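Pyridoxal kinase (Entamoeba histolytica, PDB 4S1H) probably phosphorylates pyridoxal to pyridoxal 5'-phosphate, using ATP and magnesium ions, as a member of the ribokinase-like pyridoxine kinase family. Local coordinates at residues L89-E92 with T93-R96; D128-K131 with E132-Y136; C165-L168 with H169-I173. All blocks are in the same frame, centred on the assembly; numbering follows the deposited sequence.

Overall arrangement
The three contacts come in series along the chain. Interaction 1 lies within helix 87-100; interactions 2 and 3 run from the last turns of helices 124-133 and 158-170 into the chain that follows. Centres of interactions 1 and 2 are about 10 Å apart, those of 2 and 3 about 12 Å, and those of 1 and 3 about 21 Å, so interaction 2 bridges the others. I94 packs on L133 and Y136, and I134 on L168 and I173. Packing thus runs continuously from the crossover helix of the mixed sheet that holds strands 78-81 and 107-110 to the region beside strand 175-183 of an antiparallel sheet, in a fold consistent with the ribokinase clan.

Interaction 1. Residues L89-E92 with T93-R96; sequences LVYE and TINR
E92 grips both N95 and R96, one turn further along helix 87-100, the helical crossover between parallel strands 78-81 and 107-110 of the beta-alpha-beta unit. The tight side of this turn is turned inward. There T93 OG1 lies 2.9 Å from L89 O and donates to it, while T93 N donates to the same oxygen from the opposite face of the carbonyl plane, so two bonds hold one acceptor. The T93 hydroxyl can double back because it stands beside its own backbone N (chi1 -67°). V90 and I94 continue the buried side: V90 packs on S129 and I94 on L133, both of helix 124-133, whereas L89 and T93 meet F60 of helix 57-69. I94 CD1 also lies 3.9 Å from Y91 CD1, approaching the ring obliquely as the two side chains run alongside each other.

The other side is looser and more polar, with Y91 and N95 exposed. A water bridges them, donating to Y91 O and to N95 OD1, 2.8 Å from the latter. From this side the E92 chain, bent at chi2 (53°), divides its carboxylate: N95 ND2 meets OE1 from above the carboxylate plane at 3.1 Å, and OE2 reaches R96, whose guanidinium is buried. R96 NH2 also makes a salt bridge to D65 of helix 57-69, so the guanidinium is held between two carboxylates. The planes of E92 and R96 stand 78° apart; R96 NE meets E92 OE2 on its anti side at 2.8 Å, and R96 NH2 adds a weak bond to the same oxygen.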
ATOM      1  N   LEU A  89     -13.097  16.964  -0.291  1.00 18.66           N
ATOM      2  CA  LEU A  89     -12.032  16.254   0.436  1.00 17.76           C
ATOM      3  C   LEU A  89     -10.866  17.219   0.664  1.00 17.11           C
ATOM      4  O   LEU A  89     -10.171  17.113   1.666  1.00 17.35           O
ATOM      5  CB  LEU A  89     -11.550  15.009  -0.315  1.00 17.95           C
ATOM      6  CG  LEU A  89     -12.589  13.916  -0.614  1.00 22.02           C
ATOM      7  CD1 LEU A  89     -11.960  12.876  -1.531  1.00 25.19           C
ATOM      8  CD2 LEU A  89     -13.110  13.314   0.667  1.00 23.08           C
ATOM      9  N   VAL A  90     -10.646  18.161  -0.246  1.00 16.43           N
ATOM     10  CA  VAL A  90      -9.570  19.102  -0.070  1.00 16.52           C
ATOM     11  C   VAL A  90      -9.868  20.029   1.106  1.00 16.96           C
ATOM     12  O   VAL A  90      -8.986  20.278   1.923  1.00 19.92           O
ATOM     13  CB  VAL A  90      -9.305  19.932  -1.355  1.00 16.39           C
ATOM     14  CG1 VAL A  90      -8.195  20.962  -1.136  1.00 16.25           C
ATOM     15  CG2 VAL A  90      -8.937  19.013  -2.520  1.00 16.03           C
ATOM     16  N   TYR A  91     -11.079  20.587   1.141  1.00 17.56           N
ATOM     17  CA  TYR A  91     -11.456  21.503   2.221  1.00 18.72           C
ATOM     18  C   TYR A  91     -11.447  20.779   3.568  1.00 19.21           C
ATOM     19  O   TYR A  91     -10.969  21.331   4.545  1.00 21.36           O
ATOM     20  CB  TYR A  91     -12.783  22.207   1.954  1.00 19.37           C
ATOM     21  CG  TYR A  91     -12.677  23.233   0.836  1.00 20.66           C
ATOM     22  CD1 TYR A  91     -11.802  24.288   0.940  1.00 26.29           C
ATOM     23  CD2 TYR A  91     -13.430  23.102  -0.320  1.00 23.09           C
ATOM     24  CE1 TYR A  91     -11.684  25.229  -0.077  1.00 26.28           C
ATOM     25  CE2 TYR A  91     -13.325  24.036  -1.341  1.00 28.03           C
ATOM     26  CZ  TYR A  91     -12.446  25.084  -1.203  1.00 26.23           C
ATOM     27  OH  TYR A  91     -12.291  26.021  -2.202  1.00 35.04           O
ATOM     28  N   GLU A  92     -11.896  19.531   3.602  1.00 18.07           N
ATOM     29  CA  GLU A  92     -11.813  18.766   4.849  1.00 19.51           C
ATOM     30  C   GLU A  92     -10.366  18.500   5.273  1.00 19.45           C
ATOM     31  O   GLU A  92     -10.020  18.651   6.457  1.00 18.72           O
ATOM     32  CB  GLU A  92     -12.551  17.462   4.720  1.00 19.89           C
ATOM     33  CG  GLU A  92     -12.562  16.607   5.986  1.00 23.06           C
ATOM     34  CD  GLU A  92     -13.060  17.310   7.240  1.00 34.26           C
ATOM     35  OE1 GLU A  92     -13.734  18.382   7.181  1.00 36.37           O
ATOM     36  OE2 GLU A  92     -12.774  16.748   8.322  1.00 29.08           O
ATOM     37  N   THR A  93      -9.514  18.185   4.305  1.00 18.59           N
ATOM     38  CA  THR A  93      -8.098  18.024   4.567  1.00 17.23           C
ATOM     39  C   THR A  93      -7.505  19.302   5.155  1.00 17.41           C
ATOM     40  O   THR A  93      -6.678  19.233   6.062  1.00 17.45           O
ATOM     41  CB  THR A  93      -7.351  17.600   3.310  1.00 17.23           C
ATOM     42  OG1 THR A  93      -7.762  16.271   2.955  1.00 18.62           O
ATOM     43  CG2 THR A  93      -5.843  17.635   3.515  1.00 18.70           C
ATOM     44  N   ILE A  94      -7.875  20.468   4.632  1.00 17.08           N
ATOM     45  CA  ILE A  94      -7.399  21.737   5.201  1.00 19.15           C
ATOM     46  C   ILE A  94      -7.708  21.785   6.696  1.00 22.28           C
ATOM     47  O   ILE A  94      -6.846  22.163   7.465  1.00 22.85           O
ATOM     48  CB  ILE A  94      -7.967  22.966   4.461  1.00 18.87           C
ATOM     49  CG1 ILE A  94      -7.305  23.113   3.077  1.00 20.69           C
ATOM     50  CG2 ILE A  94      -7.771  24.254   5.256  1.00 22.39           C
ATOM     51  CD1 ILE A  94      -8.061  24.026   2.143  1.00 20.06           C
ATOM     52  N   ASN A  95      -8.929  21.404   7.084  1.00 21.14           N
ATOM     53  CA  ASN A  95      -9.295  21.377   8.502  1.00 20.90           C
ATOM     54  C   ASN A  95      -8.380  20.466   9.289  1.00 19.17           C
ATOM     55  O   ASN A  95      -7.954  20.832  10.373  1.00 21.16           O
ATOM     56  CB  ASN A  95     -10.733  20.932   8.701  1.00 20.38           C
ATOM     57  CG  ASN A  95     -11.745  21.878   8.103  1.00 24.44           C
ATOM     58  OD1 ASN A  95     -11.543  23.080   8.051  1.00 28.14           O
ATOM     59  ND2 ASN A  95     -12.877  21.313   7.667  1.00 28.00           N
ATOM     60  N   ARG A  96      -8.097  19.293   8.740  1.00 18.36           N
ATOM     61  CA  ARG A  96      -7.263  18.286   9.432  1.00 18.36           C
ATOM     62  C   ARG A  96      -5.820  18.757   9.509  1.00 20.19           C
ATOM     63  O   ARG A  96      -5.203  18.642  10.556  1.00 19.08           O
ATOM     64  CB  ARG A  96      -7.326  16.954   8.715  1.00 19.10           C
ATOM     65  CG  ARG A  96      -8.726  16.357   8.642  1.00 20.86           C
ATOM     66  CD  ARG A  96      -9.342  16.079   9.990  1.00 22.44           C
ATOM     67  NE  ARG A  96     -10.749  15.662   9.849  1.00 22.66           N
ATOM     68  CZ  ARG A  96     -11.416  14.914  10.714  1.00 25.72           C
ATOM     69  NH1 ARG A  96     -10.825  14.471  11.812  1.00 22.56           N
ATOM     70  NH2 ARG A  96     -12.696  14.603  10.475  1.00 28.84           N
TER
HETATM   71  O   HOH W   1     -11.719  23.847   5.342  1.00 23.59           O

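Interaction 2. Residues D128-K131 with E132-Y136; sequences DSMK and ELIKY
With CG anti to its backbone N (chi1 -168°) and the chain bent at the next two torsions, M130 swings its thioether end along the helix to L133, whose chi1 of -177° likewise sets CG opposite its own N. The two side chains meet at a slant: M130 CE touches L133 CD2 at 3.8 Å, and the sulfur SD lies 4.0 Å from the same methyl. I134 joins from the next position, its CG2 4.3 Å from M130 CG, a looser approach. Its CG1 branch comes closer to the backbone, 3.3 Å from K131 O.

These apolar ends lie on the inner side of helix 124-133 in the ribokinase-like fold. M130, L133 and I134 all pack on C110 of strand 107-110, next to D111, a magnesium ligand, and M130 and I134 also meet L150 of helix 144-151. The i to i+4 backbone bonds continue as far as I134: L133 N donates to S129 O and I134 N to M130 O. S129 OG turns back to V126 O.

On the outer side the packing gives way to charge. The extended K135 chain runs past K131 O, its CG 3.5 Å from that oxygen, before NZ reaches E132 OE2 in a weak salt bridge of 3.5 Å.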
ATOM      1  N   ASP A 128      -9.274  25.317  -7.534  1.00 25.41           N
ATOM      2  CA  ASP A 128      -9.472  26.415  -6.605  1.00 25.20           C
ATOM      3  C   ASP A 128      -9.256  26.006  -5.153  1.00 22.98           C
ATOM      4  O   ASP A 128      -8.664  26.754  -4.370  1.00 24.06           O
ATOM      5  CB  ASP A 128     -10.860  27.042  -6.789  1.00 31.53           C
ATOM      6  CG  ASP A 128     -11.015  27.705  -8.139  1.00 40.36           C
ATOM      7  OD1 ASP A 128      -9.996  28.148  -8.722  1.00 36.80           O
ATOM      8  OD2 ASP A 128     -12.158  27.755  -8.616  1.00 44.32           O
ATOM      9  N   SER A 129      -9.699  24.798  -4.790  1.00 20.53           N
ATOM     10  CA  SER A 129      -9.500  24.318  -3.435  1.00 20.99           C
ATOM     11  C   SER A 129      -8.016  24.049  -3.177  1.00 19.84           C
ATOM     12  O   SER A 129      -7.524  24.311  -2.089  1.00 19.31           O
ATOM     13  CB  SER A 129     -10.375  23.082  -3.144  1.00 20.18           C
ATOM     14  OG  SER A 129      -9.961  21.941  -3.862  1.00 22.02           O
ATOM     15  N   MET A 130      -7.301  23.532  -4.173  1.00 18.57           N
ATOM     16  CA  MET A 130      -5.845  23.352  -4.057  1.00 18.23           C
ATOM     17  C   MET A 130      -5.097  24.674  -3.851  1.00 19.68           C
ATOM     18  O   MET A 130      -4.079  24.696  -3.172  1.00 20.23           O
ATOM     19  CB  MET A 130      -5.297  22.643  -5.288  1.00 22.67           C
ATOM     20  CG  MET A 130      -3.863  22.147  -5.185  1.00 23.60           C
ATOM     21  SD  MET A 130      -3.529  20.949  -3.861  1.00 28.72           S
ATOM     22  CE  MET A 130      -5.095  20.059  -3.722  1.00 16.93           C
ATOM     23  N   LYS A 131      -5.579  25.761  -4.451  1.00 21.26           N
ATOM     24  CA  LYS A 131      -4.968  27.071  -4.222  1.00 19.83           C
ATOM     25  C   LYS A 131      -5.004  27.469  -2.759  1.00 20.87           C
ATOM     26  O   LYS A 131      -4.109  28.210  -2.294  1.00 20.45           O
ATOM     27  CB  LYS A 131      -5.637  28.139  -5.098  1.00 20.20           C
ATOM     28  CG  LYS A 131      -5.389  28.001  -6.584  1.00 25.31           C
ATOM     29  CD  LYS A 131      -6.150  29.092  -7.337  1.00 27.53           C
ATOM     30  CE  LYS A 131      -5.768  29.147  -8.803  1.00 46.29           C
ATOM     31  NZ  LYS A 131      -6.307  30.375  -9.449  1.00 48.22           N
ATOM     32  N   GLU A 132      -6.002  26.963  -2.017  1.00 20.36           N
ATOM     33  CA  GLU A 132      -6.086  27.198  -0.581  1.00 19.93           C
ATOM     34  C   GLU A 132      -5.237  26.225   0.206  1.00 19.26           C
ATOM     35  O   GLU A 132      -4.538  26.626   1.123  1.00 20.23           O
ATOM     36  CB  GLU A 132      -7.543  27.169  -0.102  1.00 24.79           C
ATOM     37  CG  GLU A 132      -8.413  28.338  -0.591  1.00 28.10           C
ATOM     38  CD  GLU A 132      -7.826  29.723  -0.302  1.00 35.20           C
ATOM     39  OE1 GLU A 132      -7.379  29.968   0.840  1.00 33.07           O
ATOM     40  OE2 GLU A 132      -7.803  30.571  -1.223  1.00 43.43           O
ATOM     41  N   LEU A 133      -5.267  24.953  -0.171  1.00 17.10           N
ATOM     42  CA  LEU A 133      -4.451  23.958   0.533  1.00 16.35           C
ATOM     43  C   LEU A 133      -2.937  24.275   0.511  1.00 15.74           C
ATOM     44  O   LEU A 133      -2.260  24.140   1.499  1.00 15.60           O
ATOM     45  CB  LEU A 133      -4.702  22.547  -0.043  1.00 16.87           C
ATOM     46  CG  LEU A 133      -3.964  21.398   0.651  1.00 18.16           C
ATOM     47  CD1 LEU A 133      -4.292  21.323   2.134  1.00 19.19           C
ATOM     48  CD2 LEU A 133      -4.290  20.088  -0.030  1.00 19.18           C
ATOM     49  N   ILE A 134      -2.416  24.708  -0.625  1.00 16.28           N
ATOM     50  CA  ILE A 134      -0.981  24.948  -0.750  1.00 16.23           C
ATOM     51  C   ILE A 134      -0.473  26.003   0.233  1.00 17.21           C
ATOM     52  O   ILE A 134       0.702  26.003   0.581  1.00 17.59           O
ATOM     53  CB  ILE A 134      -0.530  25.307  -2.189  1.00 18.09           C
ATOM     54  CG1 ILE A 134      -1.267  26.541  -2.741  1.00 20.10           C
ATOM     55  CG2 ILE A 134      -0.705  24.106  -3.116  1.00 19.07           C
ATOM     56  CD1 ILE A 134      -0.658  27.135  -3.994  1.00 22.37           C
ATOM     57  N   LYS A 135      -1.347  26.892   0.683  1.00 17.89           N
ATOM     58  CA  LYS A 135      -0.954  27.968   1.580  1.00 20.02           C
ATOM     59  C   LYS A 135      -0.519  27.464   2.944  1.00 19.25           C
ATOM     60  O   LYS A 135       0.134  28.204   3.680  1.00 24.77           O
ATOM     61  CB  LYS A 135      -2.070  29.002   1.734  1.00 20.90           C
ATOM     62  CG  LYS A 135      -2.417  29.708   0.434  1.00 25.56           C
ATOM     63  CD  LYS A 135      -3.460  30.788   0.666  1.00 29.74           C
ATOM     64  CE  LYS A 135      -3.855  31.454  -0.629  1.00 34.79           C
ATOM     65  NZ  LYS A 135      -4.969  32.407  -0.378  1.00 60.04           N
ATOM     66  N   TYR A 136      -0.871  26.216   3.281  1.00 18.82           N
ATOM     67  CA  TYR A 136      -0.454  25.616   4.528  1.00 18.39           C
ATOM     68  C   TYR A 136       0.849  24.810   4.427  1.00 19.24           C
ATOM     69  O   TYR A 136       1.373  24.379   5.433  1.00 21.69           O
ATOM     70  CB  TYR A 136      -1.598  24.747   5.088  1.00 19.71           C
ATOM     71  CG  TYR A 136      -2.869  25.557   5.313  1.00 23.22           C
ATOM     72  CD1 TYR A 136      -3.084  26.264   6.505  1.00 32.19           C
ATOM     73  CD2 TYR A 136      -3.824  25.669   4.315  1.00 24.42           C
ATOM     74  CE1 TYR A 136      -4.233  27.023   6.698  1.00 36.56           C
ATOM     75  CE2 TYR A 136      -4.970  26.425   4.494  1.00 26.96           C
ATOM     76  CZ  TYR A 136      -5.176  27.105   5.681  1.00 40.69           C
ATOM     77  OH  TYR A 136      -6.333  27.847   5.839  1.00 51.26           O
TER

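Interaction 3. Residues C165-L168 with H169-I173; sequences CHIL and HEQGI
A Schellman motif closes helix 158-170 and turns the chain toward strand 175-183. G172, with positive phi (109°), is the first residue to leave helical geometry; its N bonds to H169 O, and I173 N reaches back to L168 O at 3.3 Å. The apolar contact that accompanies this turn is also present, I173 CD1 lying 3.9 Å from L168 CB.

H169 ties the turn from its side chain. Its ring, set beside its backbone N (chi1 -67°), directs ND1 to I173 O at 2.7 Å, in the ring plane and with an N-H...O angle of 172°. One turn earlier H169 N donates to C165 O at 2.8 Å.

At the outer surface E170 CG lies over one face of the H166 ring, 3.7 Å from its centroid, a CH-pi contact offset toward the rim. Q171 runs alongside L168, with OE1 3.6 Å from L168 CD2.

Since ND1 of H169 donates to I173 O while NE2 bonds to S192 OG, both ring nitrogens are engaged: the imidazole's rotation is fixed and ND1 must carry a proton.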
ATOM      1  N   CYS A 165       6.476  31.524  -9.298  1.00 17.88           N
ATOM      2  CA  CYS A 165       6.866  31.176  -7.907  1.00 17.42           C
ATOM      3  C   CYS A 165       6.736  32.399  -7.010  1.00 18.22           C
ATOM      4  O   CYS A 165       6.323  32.286  -5.861  1.00 18.92           O
ATOM      5  CB  CYS A 165       8.295  30.645  -7.829  1.00 17.58           C
ATOM      6  SG  CYS A 165       8.459  28.943  -8.423  1.00 17.96           S
ATOM      7  N   HIS A 166       7.102  33.562  -7.526  1.00 18.59           N
ATOM      8  CA  HIS A 166       6.950  34.786  -6.742  1.00 20.08           C
ATOM      9  C   HIS A 166       5.536  34.922  -6.152  1.00 21.50           C
ATOM     10  O   HIS A 166       5.364  35.193  -4.942  1.00 23.49           O
ATOM     11  CB  HIS A 166       7.324  35.985  -7.595  1.00 20.38           C
ATOM     12  CG  HIS A 166       7.122  37.298  -6.907  1.00 21.69           C
ATOM     13  ND1 HIS A 166       7.974  37.742  -5.915  1.00 23.93           N
ATOM     14  CD2 HIS A 166       6.120  38.204  -6.987  1.00 23.14           C
ATOM     15  CE1 HIS A 166       7.546  38.908  -5.463  1.00 30.98           C
ATOM     16  NE2 HIS A 166       6.424  39.213  -6.096  1.00 29.08           N
ATOM     17  N   ILE A 167       4.533  34.692  -6.999  1.00 20.44           N
ATOM     18  CA  ILE A 167       3.144  34.891  -6.625  1.00 21.76           C
ATOM     19  C   ILE A 167       2.840  34.007  -5.400  1.00 20.81           C
ATOM     20  O   ILE A 167       2.249  34.449  -4.411  1.00 21.95           O
ATOM     21  CB  ILE A 167       2.182  34.495  -7.773  1.00 24.57           C
ATOM     22  CG1 ILE A 167       2.334  35.433  -9.000  1.00 27.19           C
ATOM     23  CG2 ILE A 167       0.742  34.459  -7.303  1.00 27.92           C
ATOM     24  CD1 ILE A 167       1.959  36.877  -8.767  1.00 38.06           C
ATOM     25  N   LEU A 168       3.328  32.783  -5.451  1.00 18.70           N
ATOM     26  CA  LEU A 168       3.068  31.842  -4.360  1.00 18.35           C
ATOM     27  C   LEU A 168       3.885  32.121  -3.112  1.00 18.68           C
ATOM     28  O   LEU A 168       3.372  31.962  -2.001  1.00 21.78           O
ATOM     29  CB  LEU A 168       3.289  30.412  -4.840  1.00 17.11           C
ATOM     30  CG  LEU A 168       2.380  30.003  -5.984  1.00 18.22           C
ATOM     31  CD1 LEU A 168       2.617  28.510  -6.230  1.00 21.45           C
ATOM     32  CD2 LEU A 168       0.897  30.275  -5.749  1.00 19.78           C
ATOM     33  N   HIS A 169       5.148  32.483  -3.276  1.00 20.17           N
ATOM     34  CA  HIS A 169       5.965  32.934  -2.156  1.00 20.01           C
ATOM     35  C   HIS A 169       5.356  34.154  -1.445  1.00 22.63           C
ATOM     36  O   HIS A 169       5.403  34.230  -0.229  1.00 20.91           O
ATOM     37  CB  HIS A 169       7.373  33.297  -2.567  1.00 18.75           C
ATOM     38  CG  HIS A 169       8.212  32.152  -3.040  1.00 18.22           C
ATOM     39  ND1 HIS A 169       8.303  30.953  -2.374  1.00 18.10           N
ATOM     40  CD2 HIS A 169       9.057  32.061  -4.098  1.00 19.62           C
ATOM     41  CE1 HIS A 169       9.145  30.160  -3.016  1.00 17.87           C
ATOM     42  NE2 HIS A 169       9.631  30.824  -4.056  1.00 20.84           N
ATOM     43  N   GLU A 170       4.780  35.092  -2.202  1.00 22.84           N
ATOM     44  CA  GLU A 170       4.097  36.259  -1.598  1.00 23.89           C
ATOM     45  C   GLU A 170       2.890  35.843  -0.734  1.00 25.35           C
ATOM     46  O   GLU A 170       2.543  36.557   0.185  1.00 27.08           O
ATOM     47  CB  GLU A 170       3.667  37.244  -2.668  1.00 31.07           C
ATOM     48  CG  GLU A 170       4.847  37.977  -3.269  1.00 30.57           C
ATOM     49  CD  GLU A 170       5.393  39.074  -2.368  1.00 48.58           C
ATOM     50  OE1 GLU A 170       4.862  40.211  -2.425  1.00 56.64           O
ATOM     51  OE2 GLU A 170       6.376  38.805  -1.629  1.00 32.96           O
ATOM     52  N   GLN A 171       2.271  34.704  -1.056  1.00 22.18           N
ATOM     53  CA  GLN A 171       1.199  34.099  -0.233  1.00 22.71           C
ATOM     54  C   GLN A 171       1.715  33.382   1.002  1.00 27.88           C
ATOM     55  O   GLN A 171       0.917  32.835   1.798  1.00 28.38           O
ATOM     56  CB  GLN A 171       0.390  33.108  -1.057  1.00 25.18           C
ATOM     57  CG  GLN A 171      -0.366  33.690  -2.226  1.00 23.89           C
ATOM     58  CD  GLN A 171      -0.927  32.622  -3.139  1.00 30.46           C
ATOM     59  OE1 GLN A 171      -0.913  31.420  -2.803  1.00 28.04           O
ATOM     60  NE2 GLN A 171      -1.397  33.029  -4.304  1.00 30.55           N
ATOM     61  N   GLY A 172       3.035  33.287   1.119  1.00 23.49           N
ATOM     62  CA  GLY A 172       3.664  32.680   2.282  1.00 25.07           C
ATOM     63  C   GLY A 172       4.334  31.329   2.068  1.00 20.93           C
ATOM     64  O   GLY A 172       4.985  30.861   2.995  1.00 20.38           O
ATOM     65  N   ILE A 173       4.265  30.737   0.875  1.00 18.33           N
ATOM     66  CA  ILE A 173       4.811  29.369   0.663  1.00 20.76           C
ATOM     67  C   ILE A 173       6.342  29.413   0.668  1.00 17.95           C
ATOM     68  O   ILE A 173       6.934  30.077  -0.173  1.00 18.33           O
ATOM     69  CB  ILE A 173       4.294  28.719  -0.624  1.00 21.90           C
ATOM     70  CG1 ILE A 173       2.761  28.560  -0.506  1.00 21.37           C
ATOM     71  CG2 ILE A 173       4.983  27.368  -0.857  1.00 18.79           C
ATOM     72  CD1 ILE A 173       2.038  28.275  -1.801  1.00 24.32           C
TER